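Long-range contacts in serine acetyltransferase (Bacteroides vulgatus ATCC 8482, PDB 3F1X), which probably transfers an acetyl group to serine, as a member of the left-handed beta-helix acyltransferases, in a step of amino-acid biosynthesis: residues A[192-197]-A[213-218]; A[274-279]-A[290-295]. One frame throughout, in Å; residues are numbered along the deposited sequence.

Both contacts join successive coils of the same left-handed parallel beta-helix, the fold expected of a serine acetyltransferase. Contact 1 lies at its start, where strand 192-193 pairs with the next coil; contact 2 lies at the far end, where strand 293-294 pairs with strand 277-278. Their centres are 21 Å apart and their nearest atoms about 10 Å, so they do not touch. Contact 1 is buried; contact 2 is partly buried, its centre about 27 Å from the centre of the chain. Each reaches the second subunit: Ile294 packs on Asn299 there, and Asp192 OD2 hydrogen-bonds His207 ND1. This pair probably corresponds to the family's active-site Asp-His pair, placing contact 1 there and contact 2 away from it.

Contact 1: residues A[192-197]-A[213-218]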
ATOM      1  N   ASP A 192     -17.678  15.251 -19.387  1.00 15.77           N
ATOM      2  CA  ASP A 192     -18.015  14.038 -20.132  1.00 16.47           C
ATOM      3  C   ASP A 192     -17.949  14.224 -21.649  1.00 16.67           C
ATOM      4  O   ASP A 192     -18.829  14.840 -22.258  1.00 17.34           O
ATOM      5  CB  ASP A 192     -19.415  13.562 -19.704  1.00 19.39           C
ATOM      6  CG  ASP A 192     -19.811  12.219 -20.312  1.00 24.21           C
ATOM      7  OD1 ASP A 192     -18.937  11.346 -20.480  1.00 27.74           O
ATOM      8  OD2 ASP A 192     -21.014  12.030 -20.606  1.00 29.29           O
ATOM      9  N   ILE A 193     -16.889  13.690 -22.249  1.00 14.90           N
ATOM     10  CA  ILE A 193     -16.663  13.775 -23.691  1.00 14.46           C
ATOM     11  C   ILE A 193     -16.676  12.362 -24.275  1.00 15.83           C
ATOM     12  O   ILE A 193     -15.855  11.534 -23.887  1.00 14.53           O
ATOM     13  CB  ILE A 193     -15.275  14.396 -24.011  1.00 15.12           C
ATOM     14  CG1 ILE A 193     -15.088  15.708 -23.247  1.00 12.22           C
ATOM     15  CG2 ILE A 193     -15.147  14.641 -25.521  1.00 14.50           C
ATOM     16  CD1 ILE A 193     -13.666  16.249 -23.298  1.00 13.70           C
ATOM     17  N   HIS A 194     -17.595  12.084 -25.199  1.00 15.00           N
ATOM     18  CA  HIS A 194     -17.659  10.755 -25.814  1.00 15.92           C
ATOM     19  C   HIS A 194     -16.440  10.605 -26.710  1.00 15.79           C
ATOM     20  O   HIS A 194     -16.104  11.509 -27.465  1.00 14.63           O
ATOM     21  CB  HIS A 194     -18.923  10.581 -26.661  1.00 15.67           C
ATOM     22  CG  HIS A 194     -19.100   9.191 -27.199  1.00 21.00           C
ATOM     23  ND1 HIS A 194     -19.849   8.230 -26.553  1.00 23.84           N
ATOM     24  CD2 HIS A 194     -18.599   8.593 -28.308  1.00 20.16           C
ATOM     25  CE1 HIS A 194     -19.803   7.100 -27.240  1.00 24.63           C
ATOM     26  NE2 HIS A 194     -19.050   7.294 -28.309  1.00 22.14           N
ATOM     27  N   PRO A 195     -15.770   9.448 -26.645  1.00 16.72           N
ATOM     28  CA  PRO A 195     -14.582   9.222 -27.464  1.00 17.56           C
ATOM     29  C   PRO A 195     -14.780   9.425 -28.966  1.00 18.58           C
ATOM     30  O   PRO A 195     -13.828   9.723 -29.679  1.00 18.24           O
ATOM     31  CB  PRO A 195     -14.171   7.792 -27.091  1.00 16.71           C
ATOM     32  CG  PRO A 195     -15.433   7.161 -26.642  1.00 15.44           C
ATOM     33  CD  PRO A 195     -16.090   8.255 -25.845  1.00 16.13           C
ATOM     34  N   GLY A 196     -16.019   9.291 -29.432  1.00 17.88           N
ATOM     35  CA  GLY A 196     -16.303   9.459 -30.848  1.00 19.67           C
ATOM     36  C   GLY A 196     -16.412  10.902 -31.311  1.00 21.21           C
ATOM     37  O   GLY A 196     -16.410  11.176 -32.508  1.00 21.42           O
ATOM     38  N   ALA A 197     -16.524  11.835 -30.377  1.00 19.13           N
ATOM     39  CA  ALA A 197     -16.619  13.234 -30.768  1.00 19.42           C
ATOM     40  C   ALA A 197     -15.369  13.597 -31.565  1.00 19.46           C
ATOM     41  O   ALA A 197     -14.325  12.965 -31.408  1.00 19.28           O
ATOM     42  CB  ALA A 197     -16.723  14.123 -29.533  1.00 18.05           C
ATOM     43  N   ILE A 213     -20.359  16.316 -24.165  1.00 14.28           N
ATOM     44  CA  ILE A 213     -20.113  16.390 -25.605  1.00 14.12           C
ATOM     45  C   ILE A 213     -20.495  15.045 -26.201  1.00 16.28           C
ATOM     46  O   ILE A 213     -19.820  14.044 -25.968  1.00 16.02           O
ATOM     47  CB  ILE A 213     -18.620  16.710 -25.913  1.00 13.53           C
ATOM     48  CG1 ILE A 213     -18.249  18.066 -25.302  1.00 14.09           C
ATOM     49  CG2 ILE A 213     -18.383  16.745 -27.428  1.00 12.29           C
ATOM     50  CD1 ILE A 213     -16.793  18.476 -25.519  1.00 16.27           C
ATOM     51  N   GLY A 214     -21.585  15.046 -26.968  1.00 18.01           N
ATOM     52  CA  GLY A 214     -22.124  13.844 -27.591  1.00 18.51           C
ATOM     53  C   GLY A 214     -21.286  13.095 -28.614  1.00 19.41           C
ATOM     54  O   GLY A 214     -20.422  13.667 -29.279  1.00 17.62           O
ATOM     55  N   ALA A 215     -21.593  11.805 -28.753  1.00 19.73           N
ATOM     56  CA  ALA A 215     -20.892  10.893 -29.652  1.00 22.11           C
ATOM     57  C   ALA A 215     -20.569  11.371 -31.068  1.00 23.84           C
ATOM     58  O   ALA A 215     -19.488  11.085 -31.579  1.00 28.64           O
ATOM     59  CB  ALA A 215     -21.649   9.565 -29.726  1.00 21.43           C
ATOM     60  N   THR A 216     -21.482  12.077 -31.720  1.00 24.25           N
ATOM     61  CA  THR A 216     -21.181  12.520 -33.079  1.00 22.53           C
ATOM     62  C   THR A 216     -20.973  14.016 -33.213  1.00 20.52           C
ATOM     63  O   THR A 216     -21.122  14.576 -34.294  1.00 21.18           O
ATOM     64  CB  THR A 216     -22.275  12.062 -34.071  1.00 23.87           C
ATOM     65  OG1 THR A 216     -23.535  12.643 -33.711  1.00 25.14           O
ATOM     66  CG2 THR A 216     -22.387  10.542 -34.059  1.00 24.64           C
ATOM     67  N   SER A 217     -20.607  14.664 -32.117  1.00 17.46           N
ATOM     68  CA  SER A 217     -20.364  16.097 -32.152  1.00 16.10           C
ATOM     69  C   SER A 217     -19.110  16.417 -32.968  1.00 17.39           C
ATOM     70  O   SER A 217     -18.162  15.638 -33.000  1.00 16.64           O
ATOM     71  CB  SER A 217     -20.179  16.642 -30.736  1.00 14.09           C
ATOM     72  OG  SER A 217     -21.296  16.350 -29.922  1.00 17.39           O
ATOM     73  N   ILE A 218     -19.119  17.572 -33.626  1.00 15.39           N
ATOM     74  CA  ILE A 218     -17.971  18.018 -34.402  1.00 17.63           C
ATOM     75  C   ILE A 218     -17.647  19.423 -33.916  1.00 18.18           C
ATOM     76  O   ILE A 218     -18.465  20.335 -34.031  1.00 19.26           O
ATOM     77  CB  ILE A 218     -18.263  18.056 -35.927  1.00 17.08           C
ATOM     78  CG1 ILE A 218     -18.609  16.654 -36.435  1.00 18.23           C
ATOM     79  CG2 ILE A 218     -17.040  18.570 -36.683  1.00 17.78           C
ATOM     80  CD1 ILE A 218     -18.973  16.608 -37.921  1.00 21.93           C
TER
HETATM   81  O   HOH W   1     -18.066  13.013 -34.243  1.00 23.32           O
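The imidazole of His194 lies over Ala215, whose CB sits 3.6 Å from the ring centroid and 13° off the ring normal, a CH-pi contact. CG is anti to the backbone N (chi1 -174°), which carries the ring across to the next coil, while CD of Pro195 covers the opposite face near the rim. A small methyl suits position 215 because it can come close over the centre of the ring face. His194 also packs on Ala143 of the second subunit. An alanine in place of His194 would probably leave the Ala215 methyl without its aromatic partner and open a gap beside that Ala143. On the other side of the backbone, Ile193 and Ile213 lie side by side, CG1 of the first 4.0 Å from CD1 of the second. CG2 of Ile213 meets the small CB of Ala197 at 3.7 Å. Two parallel-strand bonds fix the register: Ile213 N gives to Asp192 O at 2.9 Å, and His194 N gives to Ile213 O at 3.1 Å. Beyond them each segment makes a type I turn, and one water bridges the turns through Gly196 O and Ser217 O. Asp192 OD2 hydrogen-bonds His207 of the second subunit, probably the family's active-site Asp-His pair. With Ile193, Ile213 and Ala197 packed on one side, His194 and Ala215 on the other, and two nearly straight backbone bonds between, the strand presenting that aspartate is firmly set.

Contact 2: residues A[274-279]-A[290-295]; sequences KGATVG and AGSRIV
Segments 274-279 and 290-295 run parallel, their end-to-end directions 1° apart, and four backbone hydrogen bonds join them. Gly291 N gives to Lys274 O at the turn, with a bent N-H...O angle of 134°. Further on, Thr277 N gives to Ser292 O (2.9 Å), Ile294 N to Thr277 O (3.1 Å) and Gly279 N to Ile294 O (2.7 Å), so Thr277 uses both its N-H and its carbonyl on the same neighbour. Side chains at equivalent positions lie side by side. The alike pair is Val278 and Ile294, their CG2 methyls 4.2 Å apart; CG2 of Ile294, set between the backbone N and the carbonyl carbon, also reaches Thr277 O at 3.7 Å. Branched aliphatic residues suit this face, where Ile282 and Ala264 add further packing. On the other face Thr277 lies beside Arg293, whose chain bends at chi3 (-90°) and brings NH2 to 4.2 Å from the threonine OG1, which stands over one face of the guanidinium near its rim, too far for a hydrogen bond. Gly275 and Gly291 both have positive phi, a conformation that favours glycine, and repeat one turn in successive coils. At Gly279 a CB would clash with Ile294 O, consistent with glycine there. Such short parallel strands, matched in register and separated by equivalent turns, are characteristic of the left-handed parallel beta-helix of hexapeptide-repeat acyltransferases, here in its last coils.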
ATOM      1  N   LYS A 274     -19.095  30.003 -37.350  1.00 26.14           N
ATOM      2  CA  LYS A 274     -17.830  30.481 -36.806  1.00 26.40           C
ATOM      3  C   LYS A 274     -17.916  31.878 -36.200  1.00 25.64           C
ATOM      4  O   LYS A 274     -18.629  32.759 -36.692  1.00 22.73           O
ATOM      5  CB  LYS A 274     -16.716  30.428 -37.863  1.00 29.92           C
ATOM      6  CG  LYS A 274     -16.973  31.175 -39.147  1.00 36.34           C
ATOM      7  CD  LYS A 274     -15.746  31.099 -40.054  1.00 39.20           C
ATOM      8  CE  LYS A 274     -15.976  31.821 -41.378  1.00 44.01           C
ATOM      9  NZ  LYS A 274     -14.766  31.799 -42.256  1.00 45.35           N
ATOM     10  N   GLY A 275     -17.192  32.057 -35.103  1.00 22.38           N
ATOM     11  CA  GLY A 275     -17.170  33.339 -34.432  1.00 22.42           C
ATOM     12  C   GLY A 275     -18.441  33.673 -33.680  1.00 21.12           C
ATOM     13  O   GLY A 275     -18.543  34.748 -33.091  1.00 22.72           O
ATOM     14  N   ALA A 276     -19.416  32.771 -33.681  1.00 20.34           N
ATOM     15  CA  ALA A 276     -20.656  33.049 -32.964  1.00 21.52           C
ATOM     16  C   ALA A 276     -20.502  32.830 -31.467  1.00 22.50           C
ATOM     17  O   ALA A 276     -19.609  32.104 -31.011  1.00 22.20           O
ATOM     18  CB  ALA A 276     -21.785  32.192 -33.491  1.00 18.01           C
ATOM     19  N   THR A 277     -21.383  33.471 -30.710  1.00 23.33           N
ATOM     20  CA  THR A 277     -21.383  33.366 -29.260  1.00 22.57           C
ATOM     21  C   THR A 277     -22.765  32.923 -28.781  1.00 22.77           C
ATOM     22  O   THR A 277     -23.785  33.502 -29.171  1.00 22.52           O
ATOM     23  CB  THR A 277     -21.038  34.720 -28.611  1.00 23.68           C
ATOM     24  OG1 THR A 277     -19.701  35.091 -28.970  1.00 25.35           O
ATOM     25  CG2 THR A 277     -21.142  34.634 -27.091  1.00 27.49           C
ATOM     26  N   VAL A 278     -22.789  31.884 -27.948  1.00 21.89           N
ATOM     27  CA  VAL A 278     -24.036  31.356 -27.405  1.00 20.50           C
ATOM     28  C   VAL A 278     -24.082  31.674 -25.921  1.00 20.24           C
ATOM     29  O   VAL A 278     -23.281  31.153 -25.133  1.00 19.17           O
ATOM     30  CB  VAL A 278     -24.140  29.813 -27.595  1.00 19.97           C
ATOM     31  CG1 VAL A 278     -25.413  29.280 -26.930  1.00 19.53           C
ATOM     32  CG2 VAL A 278     -24.148  29.463 -29.080  1.00 21.61           C
ATOM     33  N   GLY A 279     -25.016  32.540 -25.545  1.00 20.16           N
ATOM     34  CA  GLY A 279     -25.157  32.917 -24.151  1.00 20.35           C
ATOM     35  C   GLY A 279     -25.505  31.723 -23.278  1.00 19.64           C
ATOM     36  O   GLY A 279     -25.879  30.668 -23.781  1.00 18.62           O
ATOM     37  N   ALA A 290     -23.081  32.652 -38.282  1.00 25.83           N
ATOM     38  CA  ALA A 290     -21.717  32.995 -37.922  1.00 27.33           C
ATOM     39  C   ALA A 290     -21.604  34.425 -37.415  1.00 27.47           C
ATOM     40  O   ALA A 290     -22.292  35.320 -37.902  1.00 27.55           O
ATOM     41  CB  ALA A 290     -20.797  32.793 -39.129  1.00 26.71           C
ATOM     42  N   GLY A 291     -20.737  34.623 -36.424  1.00 26.59           N
ATOM     43  CA  GLY A 291     -20.514  35.944 -35.868  1.00 28.61           C
ATOM     44  C   GLY A 291     -21.660  36.573 -35.092  1.00 30.07           C
ATOM     45  O   GLY A 291     -21.542  37.712 -34.637  1.00 31.21           O
ATOM     46  N   SER A 292     -22.762  35.851 -34.924  1.00 29.64           N
ATOM     47  CA  SER A 292     -23.899  36.407 -34.197  1.00 30.20           C
ATOM     48  C   SER A 292     -23.857  36.050 -32.719  1.00 31.27           C
ATOM     49  O   SER A 292     -23.027  35.249 -32.281  1.00 29.53           O
ATOM     50  CB  SER A 292     -25.209  35.901 -34.793  1.00 30.49           C
ATOM     51  OG  SER A 292     -25.408  34.531 -34.491  1.00 31.33           O
ATOM     52  N   ARG A 293     -24.761  36.654 -31.954  1.00 31.29           N
ATOM     53  CA  ARG A 293     -24.846  36.392 -30.528  1.00 34.14           C
ATOM     54  C   ARG A 293     -26.296  36.098 -30.166  1.00 33.09           C
ATOM     55  O   ARG A 293     -27.207  36.806 -30.602  1.00 33.99           O
ATOM     56  CB  ARG A 293     -24.340  37.596 -29.728  1.00 37.51           C
ATOM     57  CG  ARG A 293     -24.444  37.413 -28.218  1.00 43.16           C
ATOM     58  CD  ARG A 293     -24.039  38.665 -27.443  1.00 46.59           C
ATOM     59  NE  ARG A 293     -22.614  38.703 -27.111  1.00 51.15           N
ATOM     60  CZ  ARG A 293     -21.636  38.942 -27.979  1.00 52.36           C
ATOM     61  NH1 ARG A 293     -21.911  39.169 -29.257  1.00 53.78           N
ATOM     62  NH2 ARG A 293     -20.377  38.962 -27.560  1.00 53.10           N
ATOM     63  N   ILE A 294     -26.505  35.041 -29.389  1.00 31.35           N
ATOM     64  CA  ILE A 294     -27.846  34.661 -28.963  1.00 30.50           C
ATOM     65  C   ILE A 294     -27.862  34.546 -27.443  1.00 29.66           C
ATOM     66  O   ILE A 294     -27.059  33.817 -26.855  1.00 27.47           O
ATOM     67  CB  ILE A 294     -28.283  33.325 -29.614  1.00 30.81           C
ATOM     68  CG1 ILE A 294     -29.692  32.946 -29.147  1.00 32.28           C
ATOM     69  CG2 ILE A 294     -27.297  32.227 -29.280  1.00 30.59           C
ATOM     70  CD1 ILE A 294     -30.294  31.779 -29.906  1.00 31.68           C
ATOM     71  N   VAL A 295     -28.767  35.287 -26.812  1.00 29.50           N
ATOM     72  CA  VAL A 295     -28.872  35.292 -25.357  1.00 30.03           C
ATOM     73  C   VAL A 295     -30.294  35.052 -24.866  1.00 30.95           C
ATOM     74  O   VAL A 295     -31.261  35.231 -25.609  1.00 29.84           O
ATOM     75  CB  VAL A 295     -28.381  36.637 -24.774  1.00 30.71           C
ATOM     76  CG1 VAL A 295     -26.908  36.831 -25.087  1.00 30.72           C
ATOM     77  CG2 VAL A 295     -29.202  37.783 -25.343  1.00 30.47           C
TER